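Local coordinates for protein aromatic-amino-acid:2-oxoglutarate transaminase (Candida albicans, PDB 6HND) that probably transfers amino groups between aromatic amino acids and 2-oxo acids such as 2-oxoglutarate, with pyridoxal 5'-phosphate as cofactor, at residues Q141-F146 against W158-T163; K120-A125 against E134-L139; P207-F212 against K483-F488; I184-F189 against A203-V208. All coordinates share one frame; numbering follows the deposited sequence.

In the fold
Along the chain contact 2 comes first, then contact 1, contact 4 and contact 3, whose second segment lies some 270 residues further on. They form two pairs. Contacts 1 and 2 share helix 137-151, with centres about 12 Å apart, and Ile162 N probably bonds to Glu134 O. Contacts 3 and 4 share Pro207 and Val208 of strand 204-208, with centres about 13 Å apart, and Glu188 reaches both Ile210 and Arg485. Strands 158-163 and 204-208 are the outermost of the chain's seven-stranded mixed sheet, so contacts 1 and 4 lie at its two opposite edges, centres about 28 Å apart, in the sheet whose inner strands lead into the cofactor pocket.

Contact 1: residues Q141-F146 against W158-T163; sequences QFARDF and WNVFIT
Trp158 meets Arg144 with the six-membered end of its indole: CH2 lies 3.8 Å from Arg144 O, which sits at the ring edge, near its plane. The same CH2 is 4.1 Å from Arg144 CB, so the indole edge abuts the root of the arginine and leaves the guanidinium to the next residue. That residue is Asn159. Its CG is anti to the backbone N (chi1 -162°), and its OD1 accepts hydrogen bonds from two nitrogens of Arg144, side-on: NE at 3.2 Å, nearly along the C=O axis, and NH2 at 3.0 Å, on a lone pair. Amide and guanidinium are nearly coplanar, 16° apart. On the helix, Arg144 NH1 bonds to Gln141 OE1 at 3.0 Å, and Gln141 NE2 in turn reaches Asp145 OD1, so polar side chains of neighbouring turns fix the rotation of the guanidinium. All this lies where helix 137-151 packs on strand 158-163, an outermost strand of the seven-stranded sheet of the aminotransferase fold, with helix and strand running at 130° to each other. Val160 then supplies the apolar part. Its CG2 lies over one face of the guanidinium, 3.7 Å from Arg144 CG, and 4.2 Å from Ala143 CB; Val353 of the adjacent strand also packs against Val160. Further along, Ile162 turns to Leu139 and Leu140 at the start of the same helix.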
# COMPACT_ATOMS: atom_id res chain seq x y z
N GLN B 141 8.50 -10.92 13.60
CA GLN B 141 9.38 -11.34 14.72
C GLN B 141 10.67 -10.51 14.69
O GLN B 141 11.06 -10.00 15.77
CB GLN B 141 9.70 -12.84 14.76
CG GLN B 141 10.26 -13.31 16.12
CD GLN B 141 9.43 -12.83 17.30
OE1 GLN B 141 8.21 -12.95 17.31
NE2 GLN B 141 10.05 -12.25 18.32
N PHE B 142 11.30 -10.34 13.52
CA PHE B 142 12.54 -9.53 13.42
C PHE B 142 12.29 -8.13 13.97
O PHE B 142 13.13 -7.65 14.74
CB PHE B 142 13.06 -9.42 12.00
CG PHE B 142 14.01 -8.26 11.83
CD1 PHE B 142 15.33 -8.39 12.18
CD2 PHE B 142 13.55 -7.05 11.37
CE1 PHE B 142 16.19 -7.32 12.05
CE2 PHE B 142 14.42 -5.98 11.24
CZ PHE B 142 15.73 -6.12 11.59
N ALA B 143 11.18 -7.49 13.59
CA ALA B 143 10.83 -6.13 14.09
C ALA B 143 10.64 -6.16 15.62
O ALA B 143 11.14 -5.23 16.25
CB ALA B 143 9.61 -5.56 13.37
N ARG B 144 9.96 -7.16 16.20
CA ARG B 144 9.87 -7.28 17.69
C ARG B 144 11.29 -7.31 18.28
O ARG B 144 11.58 -6.50 19.16
CB ARG B 144 9.11 -8.53 18.16
CG ARG B 144 7.62 -8.50 17.82
CD ARG B 144 6.80 -9.69 18.34
NE ARG B 144 5.49 -9.67 17.69
CZ ARG B 144 5.07 -10.48 16.71
NH1 ARG B 144 5.83 -11.45 16.24
NH2 ARG B 144 3.86 -10.31 16.21
N ASP B 145 12.14 -8.21 17.79
CA ASP B 145 13.49 -8.47 18.34
C ASP B 145 14.33 -7.20 18.25
O ASP B 145 15.04 -6.89 19.23
CB ASP B 145 14.12 -9.66 17.61
CG ASP B 145 13.45 -10.99 17.95
OD1 ASP B 145 12.64 -11.00 18.89
OD2 ASP B 145 13.72 -12.01 17.27
N PHE B 146 14.23 -6.47 17.13
CA PHE B 146 14.97 -5.22 16.85
C PHE B 146 14.55 -4.16 17.85
O PHE B 146 15.44 -3.46 18.36
CB PHE B 146 14.72 -4.76 15.41
CG PHE B 146 15.46 -3.52 15.00
CD1 PHE B 146 16.82 -3.56 14.73
CD2 PHE B 146 14.80 -2.31 14.85
CE1 PHE B 146 17.51 -2.41 14.36
CE2 PHE B 146 15.49 -1.16 14.49
CZ PHE B 146 16.84 -1.22 14.24
N TRP B 158 2.30 -4.85 23.98
CA TRP B 158 2.60 -4.13 22.72
C TRP B 158 2.71 -5.15 21.59
O TRP B 158 2.90 -6.37 21.88
CB TRP B 158 3.89 -3.30 22.84
CG TRP B 158 5.14 -4.08 23.11
CD1 TRP B 158 5.64 -4.37 24.34
CD2 TRP B 158 6.14 -4.52 22.17
NE1 TRP B 158 6.85 -4.99 24.24
CE2 TRP B 158 7.19 -5.09 22.93
CE3 TRP B 158 6.25 -4.49 20.77
CZ2 TRP B 158 8.31 -5.68 22.34
CZ3 TRP B 158 7.35 -5.09 20.19
CH2 TRP B 158 8.37 -5.67 20.96
N ASN B 159 2.65 -4.65 20.36
CA ASN B 159 2.85 -5.49 19.16
C ASN B 159 3.36 -4.63 18.00
O ASN B 159 3.38 -3.39 18.12
CB ASN B 159 1.55 -6.25 18.86
CG ASN B 159 1.73 -7.43 17.94
OD1 ASN B 159 2.86 -7.90 17.69
ND2 ASN B 159 0.60 -7.88 17.39
N VAL B 160 3.82 -5.28 16.94
CA VAL B 160 4.29 -4.60 15.71
C VAL B 160 3.29 -4.92 14.59
O VAL B 160 2.53 -5.88 14.73
CB VAL B 160 5.75 -4.97 15.39
CG1 VAL B 160 6.69 -4.41 16.43
CG2 VAL B 160 5.99 -6.45 15.27
N PHE B 161 3.34 -4.14 13.52
CA PHE B 161 2.49 -4.25 12.31
C PHE B 161 3.29 -3.74 11.10
O PHE B 161 3.73 -2.58 11.12
CB PHE B 161 1.23 -3.42 12.51
CG PHE B 161 0.16 -3.66 11.49
CD1 PHE B 161 0.17 -2.99 10.28
CD2 PHE B 161 -0.88 -4.53 11.76
CE1 PHE B 161 -0.84 -3.20 9.36
CE2 PHE B 161 -1.90 -4.73 10.85
CZ PHE B 161 -1.87 -4.06 9.64
N ILE B 162 3.48 -4.58 10.09
CA ILE B 162 4.24 -4.21 8.87
C ILE B 162 3.42 -3.16 8.11
O ILE B 162 2.21 -3.41 7.86
CB ILE B 162 4.56 -5.44 8.02
CG1 ILE B 162 5.35 -6.49 8.80
CG2 ILE B 162 5.27 -5.02 6.74
CD1 ILE B 162 6.53 -5.93 9.59
N THR B 163 4.06 -2.05 7.74
CA THR B 163 3.49 -0.94 6.94
C THR B 163 4.20 -0.82 5.60
O THR B 163 5.18 -1.57 5.36
CB THR B 163 3.61 0.39 7.68
OG1 THR B 163 5.01 0.67 7.73
CG2 THR B 163 3.01 0.33 9.07

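Contact 2: residues K120-A125 against E134-L139; sequences KLIDLA and EGHAPL
Ile122 and His136 are brought together by similar first torsions: in each the gamma carbon, CG1 of Ile122 (chi1 -46°) and CG of His136 (chi1 -77°), stands anti to the carbonyl carbon and beside the backbone N. The isoleucine chain then runs on with CD1 anti to CA and ends 3.4 Å from His136 CB, a close approach, with His136 CG next at 3.9 Å. The other branch, Ile122 CG2, makes an off-centre CH-pi contact with the imidazole, 4.2 Å from the ring centroid, and is nearest to ND1 at 3.8 Å. Both branches therefore hold the histidine, one at its root and one at its ring. Pro138 packs on the methylene of the isoleucine chain: its CG meets Ile122 CG1 at 3.8 Å. The same CG also lies 3.8 Å from Leu121 O, while CB touches Lys120 O at 3.7 Å. The proline ring thus touches two successive carbonyls, of Lys120 and Leu121, by van der Waals contact. His136 is the N-cap residue of helix 137-151, and Pro138 sits in its first turn, where a missing N-H costs no helical bond. Asp123, in turn, caps helix 124-127. Helix 375-388 packs against both segments: Asn382 and Gln386 hydrogen-bond Lys120 O, Gln378 bonds His136 N, and Thr379 packs against Ile122. Glu134 and Leu139 also touch strand 158-163.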
# COMPACT_ATOMS: atom_id res chain seq x y z
N LYS B 120 12.93 -18.46 10.17
CA LYS B 120 13.42 -17.06 10.19
C LYS B 120 13.47 -16.53 8.75
O LYS B 120 13.74 -15.32 8.58
CB LYS B 120 14.75 -17.03 10.93
CG LYS B 120 14.67 -17.38 12.41
CD LYS B 120 15.00 -16.22 13.32
CE LYS B 120 15.49 -16.63 14.70
NZ LYS B 120 16.55 -15.70 15.16
N LEU B 121 13.13 -17.39 7.78
CA LEU B 121 13.13 -17.03 6.33
C LEU B 121 11.72 -17.11 5.77
O LEU B 121 10.93 -17.91 6.26
CB LEU B 121 14.04 -17.98 5.55
CG LEU B 121 15.51 -17.96 5.93
CD1 LEU B 121 16.30 -18.97 5.10
CD2 LEU B 121 16.08 -16.57 5.76
N ILE B 122 11.45 -16.31 4.74
CA ILE B 122 10.22 -16.42 3.91
C ILE B 122 10.62 -17.01 2.57
O ILE B 122 11.55 -16.49 1.98
CB ILE B 122 9.54 -15.05 3.79
CG1 ILE B 122 9.46 -14.35 5.15
CG2 ILE B 122 8.17 -15.19 3.16
CD1 ILE B 122 9.02 -12.91 5.08
N ASP B 123 9.96 -18.09 2.15
CA ASP B 123 10.14 -18.72 0.83
C ASP B 123 9.18 -18.05 -0.17
O ASP B 123 8.28 -17.26 0.26
CB ASP B 123 9.98 -20.24 0.92
CG ASP B 123 8.66 -20.74 1.49
OD1 ASP B 123 7.69 -19.98 1.39
OD2 ASP B 123 8.61 -21.89 2.01
N LEU B 124 9.37 -18.32 -1.46
CA LEU B 124 8.53 -17.68 -2.50
C LEU B 124 7.14 -18.34 -2.53
O LEU B 124 6.17 -17.63 -2.87
CB LEU B 124 9.22 -17.75 -3.85
CG LEU B 124 10.57 -17.05 -3.94
CD1 LEU B 124 11.20 -17.29 -5.30
CD2 LEU B 124 10.43 -15.55 -3.68
N ALA B 125 7.01 -19.62 -2.16
CA ALA B 125 5.69 -20.30 -2.09
C ALA B 125 4.74 -19.50 -1.17
O ALA B 125 3.57 -19.25 -1.54
CB ALA B 125 5.85 -21.73 -1.62
N GLU B 134 -1.18 -7.94 8.40
CA GLU B 134 -0.23 -7.37 9.40
C GLU B 134 1.22 -7.72 9.03
O GLU B 134 2.14 -7.08 9.57
CB GLU B 134 -0.56 -7.84 10.81
CG GLU B 134 -0.42 -9.34 11.03
CD GLU B 134 -1.69 -10.17 10.98
OE1 GLU B 134 -2.71 -9.71 10.44
OE2 GLU B 134 -1.64 -11.31 11.46
N GLY B 135 1.44 -8.71 8.18
CA GLY B 135 2.76 -9.01 7.62
C GLY B 135 3.12 -10.47 7.80
O GLY B 135 2.44 -11.19 8.57
N HIS B 136 4.19 -10.90 7.12
CA HIS B 136 4.77 -12.25 7.27
C HIS B 136 5.39 -12.39 8.66
O HIS B 136 5.96 -11.43 9.12
CB HIS B 136 5.81 -12.49 6.17
CG HIS B 136 5.16 -12.80 4.88
ND1 HIS B 136 4.86 -14.08 4.53
CD2 HIS B 136 4.68 -12.00 3.91
CE1 HIS B 136 4.24 -14.06 3.36
NE2 HIS B 136 4.13 -12.80 2.97
N ALA B 137 5.31 -13.57 9.24
CA ALA B 137 5.64 -13.86 10.65
C ALA B 137 7.12 -13.60 10.91
O ALA B 137 7.48 -13.00 11.91
CB ALA B 137 5.22 -15.29 10.99
N PRO B 138 8.05 -14.09 10.06
CA PRO B 138 9.47 -13.88 10.32
C PRO B 138 9.87 -12.38 10.30
O PRO B 138 10.85 -12.02 10.91
CB PRO B 138 10.17 -14.67 9.20
CG PRO B 138 9.13 -15.64 8.70
CD PRO B 138 7.81 -14.93 8.88
N LEU B 139 9.13 -11.54 9.58
CA LEU B 139 9.48 -10.11 9.47
C LEU B 139 8.92 -9.40 10.69
O LEU B 139 9.62 -8.49 11.19
CB LEU B 139 8.96 -9.49 8.17
CG LEU B 139 9.38 -8.03 7.97
CD1 LEU B 139 10.89 -7.89 7.94
CD2 LEU B 139 8.75 -7.43 6.72

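Contact 3: residues P207-F212 against K483-F488; sequences PVKINF and KDRSNF
The loop that leaves strand 204-208, an outermost strand of the large sheet, meets here the loop 483-488 that leads into strand 488-492 of the four-stranded antiparallel sheet, with Phe212 and Arg485 at the centre. Arg485 CB touches Phe212 CE1 at 3.9 Å, and the two side chains cross at about a right angle. The arginine chain bends at chi3 (-66°), which turns NE aside from the line of CB, CG and CD; its CD lies 3.9 Å from Ile210 O. Lys209 then crosses the guanidinium: its extended chain places CD over one face, off toward the rim, 3.9 Å from Arg485 NH2. The like charges are not in contact, Lys209 NZ standing 4.8 Å from Arg485 NH1, and the salt bridge of NH2 to Glu188 OE1 probably tempers their repulsion. Next to CE1 on the rim, Phe212 CZ comes within 3.7 Å of Phe488 CE1; the planes stand 44° apart, an oblique pair with centroids 5.4 Å from each other. Phe189 meets Phe488 edge-to-face, and Ile210 CG2, from the same segment as Phe212, lies 3.6 Å above one face of the Phe212 ring, toward the rim. Lys442, from the antiparallel sheet, hydrogen-bonds Phe212 O. The chain then runs on to Asp213 and Asp215, which bind a potassium ion. Such packing of an outer strand's loop on the smaller sheet is consistent with the interface between large and small domains in aminotransferases of this family.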
# COMPACT_ATOMS: atom_id res chain seq x y z
N PRO B 207 -0.01 24.28 15.81
CA PRO B 207 1.45 24.34 15.80
C PRO B 207 2.05 24.51 17.20
O PRO B 207 1.53 25.26 17.98
CB PRO B 207 1.72 25.57 14.92
CG PRO B 207 0.55 26.48 15.21
CD PRO B 207 -0.63 25.53 15.35
N VAL B 208 3.13 23.79 17.48
CA VAL B 208 3.90 23.83 18.75
C VAL B 208 5.25 24.47 18.43
O VAL B 208 6.00 23.88 17.61
CB VAL B 208 4.06 22.41 19.35
CG1 VAL B 208 5.14 22.36 20.42
CG2 VAL B 208 2.75 21.86 19.92
N LYS B 209 5.55 25.62 19.02
CA LYS B 209 6.76 26.42 18.70
C LYS B 209 8.03 25.59 18.93
O LYS B 209 8.09 24.79 19.86
CB LYS B 209 6.86 27.71 19.52
CG LYS B 209 5.70 28.68 19.35
CD LYS B 209 5.97 30.08 19.88
CE LYS B 209 4.71 30.92 19.99
NZ LYS B 209 5.05 32.32 20.34
N ILE B 210 9.00 25.78 18.05
CA ILE B 210 10.34 25.17 18.16
C ILE B 210 11.29 26.24 18.66
O ILE B 210 11.23 27.37 18.17
CB ILE B 210 10.78 24.59 16.82
CG1 ILE B 210 10.10 23.24 16.58
CG2 ILE B 210 12.30 24.49 16.75
CD1 ILE B 210 10.24 22.77 15.17
N ASN B 211 12.10 25.89 19.65
CA ASN B 211 13.20 26.76 20.15
C ASN B 211 14.39 26.55 19.19
O ASN B 211 14.78 25.40 18.99
CB ASN B 211 13.44 26.42 21.62
CG ASN B 211 14.75 26.96 22.16
OD1 ASN B 211 15.22 27.99 21.70
ND2 ASN B 211 15.35 26.26 23.11
N PHE B 212 14.98 27.64 18.66
CA PHE B 212 16.07 27.62 17.65
C PHE B 212 17.44 27.94 18.26
O PHE B 212 18.40 28.04 17.47
CB PHE B 212 15.71 28.57 16.51
CG PHE B 212 14.76 27.96 15.52
CD1 PHE B 212 13.38 28.05 15.69
CD2 PHE B 212 15.25 27.23 14.44
CE1 PHE B 212 12.52 27.47 14.77
CE2 PHE B 212 14.38 26.63 13.55
CZ PHE B 212 13.02 26.75 13.71
N LYS B 483 6.11 32.56 10.72
CA LYS B 483 6.75 33.60 9.87
C LYS B 483 8.11 34.00 10.44
O LYS B 483 9.12 33.95 9.70
CB LYS B 483 5.84 34.84 9.82
CG LYS B 483 5.59 35.46 8.46
CD LYS B 483 5.14 36.92 8.50
CE LYS B 483 3.95 37.19 9.40
NZ LYS B 483 4.36 37.77 10.70
N ASP B 484 8.11 34.45 11.70
CA ASP B 484 9.30 35.09 12.33
C ASP B 484 10.44 34.09 12.54
O ASP B 484 11.54 34.56 12.70
CB ASP B 484 8.96 35.74 13.67
CG ASP B 484 8.11 36.98 13.51
OD1 ASP B 484 8.21 37.65 12.44
OD2 ASP B 484 7.35 37.27 14.46
N ARG B 485 10.19 32.77 12.54
CA ARG B 485 11.25 31.74 12.71
C ARG B 485 11.51 31.01 11.39
O ARG B 485 12.24 29.98 11.40
CB ARG B 485 10.83 30.83 13.86
CG ARG B 485 10.81 31.58 15.18
CD ARG B 485 10.35 30.73 16.33
NE ARG B 485 8.96 30.36 16.15
CZ ARG B 485 7.92 31.17 16.26
NH1 ARG B 485 8.08 32.45 16.56
NH2 ARG B 485 6.71 30.69 16.05
N SER B 486 11.00 31.54 10.28
CA SER B 486 11.04 30.90 8.94
C SER B 486 12.32 31.29 8.21
O SER B 486 12.48 30.86 7.05
CB SER B 486 9.84 31.29 8.12
OG SER B 486 8.69 30.65 8.64
N ASN B 487 13.21 32.03 8.89
CA ASN B 487 14.48 32.54 8.29
C ASN B 487 15.53 31.42 8.22
O ASN B 487 16.64 31.60 8.73
CB ASN B 487 15.00 33.77 9.04
CG ASN B 487 15.25 33.50 10.52
OD1 ASN B 487 14.48 32.78 11.17
ND2 ASN B 487 16.35 34.04 11.02
N PHE B 488 15.23 30.30 7.57
CA PHE B 488 16.22 29.21 7.44
C PHE B 488 15.92 28.39 6.20
O PHE B 488 14.77 28.34 5.78
CB PHE B 488 16.29 28.33 8.68
CG PHE B 488 15.09 27.47 8.97
CD1 PHE B 488 14.04 27.94 9.74
CD2 PHE B 488 15.03 26.16 8.52
CE1 PHE B 488 12.97 27.12 10.06
CE2 PHE B 488 13.94 25.35 8.80
CZ PHE B 488 12.90 25.84 9.55

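Contact 4: residues I184-F189 against A203-V208; sequences ILVEEF and AKAVPV
Val208 pairs with Glu187 at the end of the ladder between strands 184-187 and 204-208, and its CG2, anti to its own carbonyl carbon, packs back on Leu185 CB at 4.0 Å and reaches Leu185 CD2 at a similar distance; CB of Val208 touches Val186 O. Both backbone polar atoms of Val208 bond to segment 184-189: its N to Val186 O at 2.7 Å, and its O to Glu188 N at 3.0 Å. Ile184 begins the ladder. Its N bonds Lys204 O at 2.8 Å, its O takes Val206 N at 2.9 Å, and the CA of Ala205 makes a further CA-H...O contact with that oxygen at 3.3 Å. Its CG2 also lies against Lys204 O. These are parallel bridges of a beta-alpha-beta crossover, in which helix 193-200 links the two strands, and Phe194 of that helix packs on Ile184 and Val186. Val186 lies in the middle. Its N bonds to Val206 O at 2.9 Å, while CG2 meets Ala205 CB at 4.2 Å on the same face as Ile184 and Pro207. On the other face Leu185 runs beside Val206, its CD2 against CG1. There too is Glu187, whose carboxylate bonds to Thr246 OG1 and to the N of Ile247, a residue of the cofactor pocket; Glu188, beyond the strand, sends OE2 to Ile210 N.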
# COMPACT_ATOMS: atom_id res chain seq x y z
N ILE B 184 -4.79 17.81 16.80
CA ILE B 184 -3.44 17.22 17.01
C ILE B 184 -2.44 18.36 17.08
O ILE B 184 -2.52 19.31 16.26
CB ILE B 184 -3.06 16.16 15.96
CG1 ILE B 184 -1.69 15.56 16.32
CG2 ILE B 184 -3.11 16.72 14.56
CD1 ILE B 184 -1.41 14.21 15.75
N LEU B 185 -1.58 18.26 18.07
CA LEU B 185 -0.43 19.15 18.31
C LEU B 185 0.68 18.72 17.35
O LEU B 185 1.09 17.54 17.43
CB LEU B 185 0.02 18.96 19.76
CG LEU B 185 -1.01 19.36 20.79
CD1 LEU B 185 -0.65 18.79 22.14
CD2 LEU B 185 -1.12 20.88 20.82
N VAL B 186 1.15 19.64 16.52
CA VAL B 186 2.21 19.35 15.53
C VAL B 186 3.33 20.38 15.70
O VAL B 186 3.02 21.59 15.84
CB VAL B 186 1.63 19.33 14.11
CG1 VAL B 186 2.69 19.10 13.06
CG2 VAL B 186 0.53 18.29 13.97
N GLU B 187 4.58 19.91 15.69
CA GLU B 187 5.79 20.80 15.61
C GLU B 187 5.58 21.81 14.48
O GLU B 187 5.24 21.38 13.38
CB GLU B 187 7.05 19.95 15.47
CG GLU B 187 7.33 19.12 16.71
CD GLU B 187 8.25 17.92 16.55
OE1 GLU B 187 8.29 17.37 15.43
OE2 GLU B 187 8.83 17.48 17.57
N GLU B 188 5.79 23.10 14.76
CA GLU B 188 5.42 24.23 13.88
C GLU B 188 6.14 24.11 12.54
O GLU B 188 5.56 24.57 11.56
CB GLU B 188 5.73 25.59 14.51
CG GLU B 188 7.21 25.89 14.71
CD GLU B 188 7.45 27.30 15.25
OE1 GLU B 188 6.64 28.21 14.88
OE2 GLU B 188 8.44 27.51 16.03
N PHE B 189 7.36 23.54 12.51
CA PHE B 189 8.03 23.04 11.28
C PHE B 189 8.02 21.53 11.37
O PHE B 189 8.45 20.99 12.45
CB PHE B 189 9.44 23.60 11.09
CG PHE B 189 9.47 25.10 11.10
CD1 PHE B 189 9.20 25.83 9.96
CD2 PHE B 189 9.74 25.78 12.28
CE1 PHE B 189 9.19 27.21 9.98
CE2 PHE B 189 9.70 27.17 12.30
CZ PHE B 189 9.41 27.88 11.16
N ALA B 203 -9.06 16.09 11.68
CA ALA B 203 -8.43 16.76 12.85
C ALA B 203 -7.86 18.11 12.44
O ALA B 203 -7.46 18.27 11.25
CB ALA B 203 -7.38 15.85 13.44
N LYS B 204 -7.83 19.07 13.37
CA LYS B 204 -7.13 20.37 13.19
C LYS B 204 -5.70 20.23 13.75
O LYS B 204 -5.51 19.71 14.87
CB LYS B 204 -7.90 21.53 13.83
CG LYS B 204 -7.64 22.89 13.16
CD LYS B 204 -7.42 24.09 14.10
CE LYS B 204 -6.26 25.00 13.72
NZ LYS B 204 -6.67 26.16 12.88
N ALA B 205 -4.71 20.69 12.98
CA ALA B 205 -3.30 20.80 13.38
C ALA B 205 -3.09 22.13 14.11
O ALA B 205 -3.38 23.20 13.54
CB ALA B 205 -2.42 20.71 12.17
N VAL B 206 -2.61 22.06 15.35
CA VAL B 206 -2.21 23.25 16.15
C VAL B 206 -0.69 23.21 16.27
O VAL B 206 -0.12 22.21 16.70
CB VAL B 206 -2.93 23.26 17.50
CG1 VAL B 206 -2.22 24.10 18.54
CG2 VAL B 206 -4.38 23.72 17.29
N PRO B 207 -0.01 24.28 15.81
CA PRO B 207 1.45 24.34 15.80
C PRO B 207 2.05 24.51 17.20
O PRO B 207 1.53 25.26 17.98
CB PRO B 207 1.72 25.57 14.92
CG PRO B 207 0.55 26.48 15.21
CD PRO B 207 -0.63 25.53 15.35
N VAL B 208 3.13 23.79 17.48
CA VAL B 208 3.90 23.83 18.75
C VAL B 208 5.25 24.47 18.43
O VAL B 208 6.00 23.88 17.61
CB VAL B 208 4.06 22.41 19.35
CG1 VAL B 208 5.14 22.36 20.42
CG2 VAL B 208 2.75 21.86 19.92